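Local coordinates for Lactamase_B domain-containing protein (PDB 6XFR) that probably hydrolyses beta-lactam antibiotics to substituted beta-amino acids with the help of zinc, as a periplasmic class B1 metallo-beta-lactamase, at residues V38-E42 and I127-Q131; G43-T49 and Q69-V75. All blocks are in the same frame, centred on the assembly; numbering follows the deposited sequence.

Contact 1: V38-E42 and I127-Q131; sequences VSTKE and IGGQQ. With ZN (zinc ion), chain T.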
ATOM      1  N   VAL B  38       1.851  -7.377  13.936  1.00 27.45           N
ATOM      2  CA  VAL B  38       2.763  -8.408  13.459  1.00 25.42           C
ATOM      3  C   VAL B  38       2.469  -9.719  14.172  1.00 35.99           C
ATOM      4  O   VAL B  38       2.445  -9.779  15.410  1.00 41.60           O
ATOM      5  CB  VAL B  38       4.227  -7.970  13.607  1.00 22.46           C
ATOM      6  CG1 VAL B  38       5.140  -9.032  13.020  1.00 23.99           C
ATOM      7  CG2 VAL B  38       4.395  -6.675  12.830  1.00 32.22           C
ATOM      8  N   SER B  39       2.244 -10.762  13.380  1.00 27.82           N
ATOM      9  CA  SER B  39       1.966 -12.095  13.893  1.00 29.47           C
ATOM     10  C   SER B  39       3.262 -12.887  13.954  1.00 25.63           C
ATOM     11  O   SER B  39       4.071 -12.825  13.027  1.00 30.50           O
ATOM     12  CB  SER B  39       0.934 -12.814  13.018  1.00 31.46           C
ATOM     13  OG  SER B  39       0.467 -13.986  13.670  1.00 38.18           O
ATOM     14  N   THR B  40       3.489 -13.574  15.069  1.00 27.53           N
ATOM     15  CA  THR B  40       4.693 -14.383  15.248  1.00 30.15           C
ATOM     16  C   THR B  40       4.254 -15.761  15.694  1.00 32.06           C
ATOM     17  O   THR B  40       3.067 -16.010  15.928  1.00 31.51           O
ATOM     18  CB  THR B  40       5.715 -13.779  16.249  1.00 31.92           C
ATOM     19  OG1 THR B  40       5.360 -14.122  17.586  1.00 33.56           O
ATOM     20  CG2 THR B  40       5.777 -12.260  16.149  1.00 30.13           C
ATOM     21  N   LYS B  41       5.216 -16.672  15.756  1.00 36.40           N
ATOM     22  CA  LYS B  41       4.874 -18.007  16.192  1.00 37.31           C
ATOM     23  C   LYS B  41       4.491 -18.032  17.651  1.00 41.37           C
ATOM     24  O   LYS B  41       3.926 -19.027  18.093  1.00 45.82           O
ATOM     25  CB  LYS B  41       6.059 -18.956  15.985  1.00 40.84           C
ATOM     26  CG  LYS B  41       6.370 -19.219  14.511  1.00 56.79           C
ATOM     27  CD  LYS B  41       7.688 -19.967  14.296  1.00 63.46           C
ATOM     28  CE  LYS B  41       8.594 -19.189  13.345  1.00 68.40           C
ATOM     29  NZ  LYS B  41       7.824 -18.692  12.157  1.00 68.53           N
ATOM     30  N   GLU B  42       4.697 -16.934  18.384  1.00 45.20           N
ATOM     31  CA  GLU B  42       4.551 -16.948  19.841  1.00 52.37           C
ATOM     32  C   GLU B  42       3.684 -15.809  20.355  1.00 41.63           C
ATOM     33  O   GLU B  42       3.772 -15.468  21.527  1.00 51.82           O
ATOM     34  CB  GLU B  42       5.913 -16.900  20.551  1.00 51.36           C
ATOM     35  CG  GLU B  42       6.632 -18.227  20.591  1.00 60.47           C
ATOM     36  CD  GLU B  42       5.684 -19.406  20.805  1.00 74.17           C
ATOM     37  OE1 GLU B  42       4.947 -19.423  21.812  1.00 82.34           O
ATOM     38  OE2 GLU B  42       5.687 -20.337  19.971  1.00 82.29           O
ATOM     39  N   ILE B 127      10.605 -11.832  18.914  1.00 29.20           N
ATOM     40  CA  ILE B 127       9.533 -12.656  19.457  1.00 30.78           C
ATOM     41  C   ILE B 127       9.009 -13.568  18.348  1.00 28.99           C
ATOM     42  O   ILE B 127       8.689 -13.102  17.252  1.00 34.99           O
ATOM     43  CB  ILE B 127       8.393 -11.792  20.012  1.00 28.38           C
ATOM     44  CG1 ILE B 127       8.915 -10.861  21.097  1.00 34.80           C
ATOM     45  CG2 ILE B 127       7.282 -12.664  20.525  1.00 24.56           C
ATOM     46  CD1 ILE B 127       7.827  -9.897  21.613  1.00 37.36           C
ATOM     47  N   GLY B 128       8.898 -14.856  18.642  1.00 33.40           N
ATOM     48  CA  GLY B 128       8.290 -15.830  17.738  1.00 34.51           C
ATOM     49  C   GLY B 128       8.911 -15.913  16.364  1.00 40.82           C
ATOM     50  O   GLY B 128       8.193 -16.080  15.368  1.00 51.91           O
ATOM     51  N   GLY B 129      10.237 -15.834  16.286  1.00 39.74           N
ATOM     52  CA  GLY B 129      10.938 -15.827  15.025  1.00 30.23           C
ATOM     53  C   GLY B 129      10.983 -14.484  14.333  1.00 32.29           C
ATOM     54  O   GLY B 129      11.643 -14.351  13.296  1.00 44.33           O
ATOM     55  N   GLN B 130      10.295 -13.487  14.858  1.00 28.35           N
ATOM     56  CA  GLN B 130      10.165 -12.199  14.212  1.00 31.40           C
ATOM     57  C   GLN B 130      11.073 -11.197  14.916  1.00 34.14           C
ATOM     58  O   GLN B 130      10.997 -11.052  16.140  1.00 36.10           O
ATOM     59  CB  GLN B 130       8.714 -11.741  14.277  1.00 26.91           C
ATOM     60  CG  GLN B 130       8.509 -10.356  13.702  1.00 31.68           C
ATOM     61  CD  GLN B 130       8.481 -10.342  12.187  1.00 35.89           C
ATOM     62  OE1 GLN B 130       7.745 -11.091  11.553  1.00 45.89           O
ATOM     63  NE2 GLN B 130       9.272  -9.481  11.604  1.00 38.68           N
ATOM     64  N   GLN B 131      11.920 -10.502  14.163  1.00 24.88           N
ATOM     65  CA  GLN B 131      12.783  -9.510  14.769  1.00 24.93           C
ATOM     66  C   GLN B 131      12.320  -8.099  14.440  1.00 23.43           C
ATOM     67  O   GLN B 131      11.830  -7.829  13.354  1.00 46.65           O
ATOM     68  CB  GLN B 131      14.256  -9.736  14.409  1.00 31.12           C
ATOM     69  CG  GLN B 131      14.666  -9.826  12.997  1.00 41.92           C
ATOM     70  CD  GLN B 131      16.197  -9.717  12.865  1.00 57.67           C
ATOM     71  OE1 GLN B 131      16.906  -9.537  13.885  1.00 58.28           O
ATOM     72  NE2 GLN B 131      16.711  -9.769  11.607  1.00 53.27           N
TER
HETATM   73 ZN    ZN T 308      12.203  -7.980  10.837  1.00263.95          ZN

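Contact 2: G43-T49 and Q69-V75; sequences GAVLIDT and QPVKVCV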
ATOM      1  N   GLY B  43       2.872 -15.201  19.506  1.00 35.58           N
ATOM      2  CA  GLY B  43       2.031 -14.092  19.895  1.00 34.34           C
ATOM      3  C   GLY B  43       2.151 -12.947  18.912  1.00 44.99           C
ATOM      4  O   GLY B  43       2.985 -12.942  18.005  1.00 36.66           O
ATOM      5  N   ALA B  44       1.299 -11.948  19.131  1.00 41.66           N
ATOM      6  CA  ALA B  44       1.208 -10.803  18.239  1.00 36.68           C
ATOM      7  C   ALA B  44       1.863  -9.582  18.863  1.00 36.49           C
ATOM      8  O   ALA B  44       1.866  -9.401  20.084  1.00 39.98           O
ATOM      9  CB  ALA B  44      -0.249 -10.497  17.866  1.00 26.95           C
ATOM     10  N   VAL B  45       2.451  -8.764  18.011  1.00 34.43           N
ATOM     11  CA  VAL B  45       3.030  -7.500  18.428  1.00 28.08           C
ATOM     12  C   VAL B  45       2.192  -6.370  17.875  1.00 24.89           C
ATOM     13  O   VAL B  45       1.737  -6.416  16.726  1.00 26.07           O
ATOM     14  CB  VAL B  45       4.491  -7.349  18.000  1.00 27.40           C
ATOM     15  CG1 VAL B  45       4.934  -5.914  18.207  1.00 28.03           C
ATOM     16  CG2 VAL B  45       5.303  -8.300  18.803  1.00 30.30           C
ATOM     17  N   LEU B  46       1.983  -5.370  18.716  1.00 26.15           N
ATOM     18  CA  LEU B  46       1.164  -4.209  18.430  1.00 28.79           C
ATOM     19  C   LEU B  46       2.097  -3.016  18.324  1.00 25.82           C
ATOM     20  O   LEU B  46       2.861  -2.741  19.250  1.00 36.28           O
ATOM     21  CB  LEU B  46       0.150  -4.003  19.550  1.00 35.75           C
ATOM     22  CG  LEU B  46      -1.158  -3.386  19.157  1.00 33.04           C
ATOM     23  CD1 LEU B  46      -1.584  -4.027  17.852  1.00 25.12           C
ATOM     24  CD2 LEU B  46      -2.107  -3.683  20.268  1.00 31.86           C
ATOM     25  N   ILE B  47       2.131  -2.392  17.166  1.00 32.17           N
ATOM     26  CA  ILE B  47       2.854  -1.141  16.987  1.00 40.66           C
ATOM     27  C   ILE B  47       1.794  -0.059  16.853  1.00 43.56           C
ATOM     28  O   ILE B  47       1.117   0.032  15.817  1.00 43.07           O
ATOM     29  CB  ILE B  47       3.812  -1.176  15.787  1.00 39.51           C
ATOM     30  CG1 ILE B  47       4.745  -2.383  15.894  1.00 30.56           C
ATOM     31  CG2 ILE B  47       4.621   0.121  15.718  1.00 39.34           C
ATOM     32  CD1 ILE B  47       5.531  -2.409  17.129  1.00 27.72           C
ATOM     33  N   ASP B  48       1.673   0.761  17.904  1.00 42.09           N
ATOM     34  CA  ASP B  48       0.607   1.742  18.070  1.00 49.20           C
ATOM     35  C   ASP B  48      -0.690   1.110  18.557  1.00 49.19           C
ATOM     36  O   ASP B  48      -1.026  -0.024  18.191  1.00 48.10           O
ATOM     37  CB  ASP B  48       0.322   2.500  16.779  1.00 51.79           C
ATOM     38  CG  ASP B  48       1.314   3.599  16.538  1.00 68.08           C
ATOM     39  OD1 ASP B  48       1.212   4.253  15.477  1.00 74.29           O
ATOM     40  OD2 ASP B  48       2.205   3.794  17.408  1.00 76.83           O
ATOM     41  N   THR B  49      -1.405   1.846  19.402  1.00 46.47           N
ATOM     42  CA  THR B  49      -2.753   1.503  19.794  1.00 47.49           C
ATOM     43  C   THR B  49      -3.706   2.097  18.769  1.00 45.80           C
ATOM     44  O   THR B  49      -3.312   2.871  17.900  1.00 49.69           O
ATOM     45  CB  THR B  49      -3.041   2.054  21.192  1.00 47.80           C
ATOM     46  OG1 THR B  49      -2.872   3.485  21.165  1.00 44.37           O
ATOM     47  CG2 THR B  49      -2.098   1.448  22.227  1.00 41.03           C
ATOM     48  N   GLN B  69      -4.509 -15.385  18.712  1.00 39.60           N
ATOM     49  CA  GLN B  69      -3.350 -15.427  19.604  1.00 40.22           C
ATOM     50  C   GLN B  69      -3.315 -14.170  20.474  1.00 45.60           C
ATOM     51  O   GLN B  69      -3.893 -13.139  20.100  1.00 42.61           O
ATOM     52  CB  GLN B  69      -2.029 -15.575  18.825  1.00 35.58           C
ATOM     53  CG  GLN B  69      -1.502 -14.306  18.165  1.00 36.42           C
ATOM     54  CD  GLN B  69      -0.482 -14.561  17.044  1.00 39.70           C
ATOM     55  OE1 GLN B  69      -0.351 -13.751  16.120  1.00 35.52           O
ATOM     56  NE2 GLN B  69       0.246 -15.685  17.129  1.00 38.22           N
ATOM     57  N   PRO B  70      -2.698 -14.234  21.658  1.00 40.16           N
ATOM     58  CA  PRO B  70      -2.599 -13.038  22.496  1.00 34.93           C
ATOM     59  C   PRO B  70      -1.580 -12.035  21.971  1.00 33.07           C
ATOM     60  O   PRO B  70      -0.616 -12.383  21.279  1.00 31.49           O
ATOM     61  CB  PRO B  70      -2.173 -13.597  23.862  1.00 32.91           C
ATOM     62  CG  PRO B  70      -1.527 -14.874  23.565  1.00 36.94           C
ATOM     63  CD  PRO B  70      -2.266 -15.440  22.387  1.00 42.27           C
ATOM     64  N   VAL B  71      -1.784 -10.774  22.375  1.00 31.16           N
ATOM     65  CA  VAL B  71      -0.860  -9.682  22.086  1.00 30.25           C
ATOM     66  C   VAL B  71       0.209  -9.718  23.169  1.00 31.11           C
ATOM     67  O   VAL B  71      -0.097  -9.586  24.356  1.00 31.64           O
ATOM     68  CB  VAL B  71      -1.571  -8.313  22.074  1.00 26.69           C
ATOM     69  CG1 VAL B  71      -0.587  -7.172  21.760  1.00 24.76           C
ATOM     70  CG2 VAL B  71      -2.727  -8.284  21.101  1.00 27.87           C
ATOM     71  N   LYS B  72       1.457  -9.933  22.772  1.00 24.69           N
ATOM     72  CA  LYS B  72       2.509 -10.049  23.767  1.00 29.66           C
ATOM     73  C   LYS B  72       2.943  -8.685  24.273  1.00 36.82           C
ATOM     74  O   LYS B  72       3.321  -8.548  25.444  1.00 41.31           O
ATOM     75  CB  LYS B  72       3.719 -10.800  23.189  1.00 25.22           C
ATOM     76  CG  LYS B  72       3.449 -12.267  22.846  1.00 26.74           C
ATOM     77  CD  LYS B  72       2.418 -12.855  23.787  1.00 29.70           C
ATOM     78  CE  LYS B  72       2.924 -14.149  24.355  1.00 34.29           C
ATOM     79  NZ  LYS B  72       2.348 -14.360  25.715  1.00 42.98           N
ATOM     80  N   VAL B  73       2.878  -7.664  23.420  1.00 28.46           N
ATOM     81  CA  VAL B  73       3.467  -6.374  23.752  1.00 27.31           C
ATOM     82  C   VAL B  73       2.914  -5.326  22.796  1.00 32.80           C
ATOM     83  O   VAL B  73       2.562  -5.621  21.649  1.00 32.50           O
ATOM     84  CB  VAL B  73       5.013  -6.451  23.685  1.00 23.84           C
ATOM     85  CG1 VAL B  73       5.456  -6.410  22.211  1.00 22.23           C
ATOM     86  CG2 VAL B  73       5.645  -5.311  24.456  1.00 21.94           C
ATOM     87  N   CYS B  74       2.892  -4.093  23.250  1.00 31.93           N
ATOM     88  CA  CYS B  74       2.441  -2.996  22.421  1.00 33.97           C
ATOM     89  C   CYS B  74       3.456  -1.873  22.537  1.00 38.46           C
ATOM     90  O   CYS B  74       3.898  -1.523  23.638  1.00 28.70           O
ATOM     91  CB  CYS B  74       1.053  -2.545  22.889  1.00 36.24           C
ATOM     92  SG  CYS B  74       0.488  -0.926  22.326  1.00 45.27           S
ATOM     93  N   VAL B  75       3.785  -1.266  21.405  1.00 38.14           N
ATOM     94  CA  VAL B  75       4.900  -0.328  21.391  1.00 31.27           C
ATOM     95  C   VAL B  75       4.388   0.956  20.763  1.00 31.80           C
ATOM     96  O   VAL B  75       4.356   1.049  19.525  1.00 30.32           O
ATOM     97  CB  VAL B  75       6.095  -0.883  20.599  1.00 31.78           C
ATOM     98  CG1 VAL B  75       7.234   0.163  20.524  1.00 33.54           C
ATOM     99  CG2 VAL B  75       6.559  -2.225  21.148  1.00 26.85           C
TER

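Contact 1: V38-E42 and I127-Q131
The side-chain amide of Q130 turns one face to V38, whose CG1 lies over it, 3.7 Å from Q130 CD. At the edges, Q130 OE1 is hydrogen-bonded to Q153, and Q130 NE2 lies toward a zinc ion without binding it. The second flat group is the G128 peptide. K41 N donates to G128 O in the carbonyl plane, on a lone pair, at 3.1 Å and an N-H...O angle of 169°. The aliphatic part of the K41 side chain runs past the same oxygen; K41 CE is 3.7 Å from G128 O.

T40 fills the middle. Its CG2 meets Q130 CB at 3.5 Å, and the two side chains cross at about a right angle. CG2 stands anti to the T40 carbonyl carbon (OG1 at chi1 83°), which sends the methyl to Q130 and the hydroxyl to G128 CA, 3.4 Å from OG1. T40 OG1 accepts from E42 N at 3.0 Å, an ST turn, and is also hydrogen-bonded to G43 O.

I127 to Q130 form a type I' turn, the tight two-residue link of the hairpin 123-127/130-135. G128 and G129 both have positive phi, which glycine adopts readily. Beyond the turn, Q131 O binds the zinc ion at 2.5 Å. P151 and Q152 complete this site, which is separate from the zinc pair held by H78, H80, H141, D82, C160 and H202.

One backbone bond is thus the direct polar tie between 38-42 and 127-131. The T40 hydroxyl is engaged within its own turn. T40 CB packs 3.2 Å from I127 O, and the rest is mostly side-chain carbon against turn backbone.

Contact 2: G43-T49 and Q69-V75
G43 leaves a hollow that two side chains fill from opposite sides. The Q69 amide lays a face on the G43 carbonyl carbon, with Q69 CD 3.6 Å from G43 C. The extended Q69 chain carries its amide on to S39 and T40 O. K72 CG comes from the other side, 3.7 Å from G43 CA.

Further along, V71 CG1 lies 3.9 Å from L46 CB and flanks A44 O. C74 CB fits next to L46 CB, and C74 SG rests on T49 CG2 at 3.5 Å. A44 and V71 on this face pack on helix 53-67. That helix joins the two parallel strands, 43-47 and 71-75, in a beta-alpha-beta unit of the metallo-beta-lactamase fold.

On the other face, V45 and V73 lie side by side, and so do I47 and V75. I47 bends at chi2 (-58°), laying CD1 over V75 CB at 3.8 Å; I47 also touches F157 of strand 155-159.

Backbone hydrogen bonds from A44 N to P70 O through V75 N to L46 O zip the strands. At the far end D48 N reaches V75 O at 3.1 Å from above the carbonyl plane. The D48 carboxylate forms a salt bridge with K83; the D48 side chain is about 6 Å from that of zinc ligand H78.

Strand 30-40 comes first and brings 38-42, one side of contact 1. The chain turns directly into strand 43-47, its antiparallel neighbour, with V45 N hydrogen-bonded to V38 O. Helix 53-67 follows, and strand 71-75 then closes the short loop of contact 2. The chain passes through the H78, H80 and D82 zinc ligands before 127-131 closes the much longer loop of contact 1. Contact 2 is therefore nested inside contact 1. Contact 2 adds strand 71-75 beside 43-47 in the N-terminal sheet; contact 1 joins that sheet's end to the hairpin of the second mixed sheet. The two also touch where K72 CE packs against E42 O.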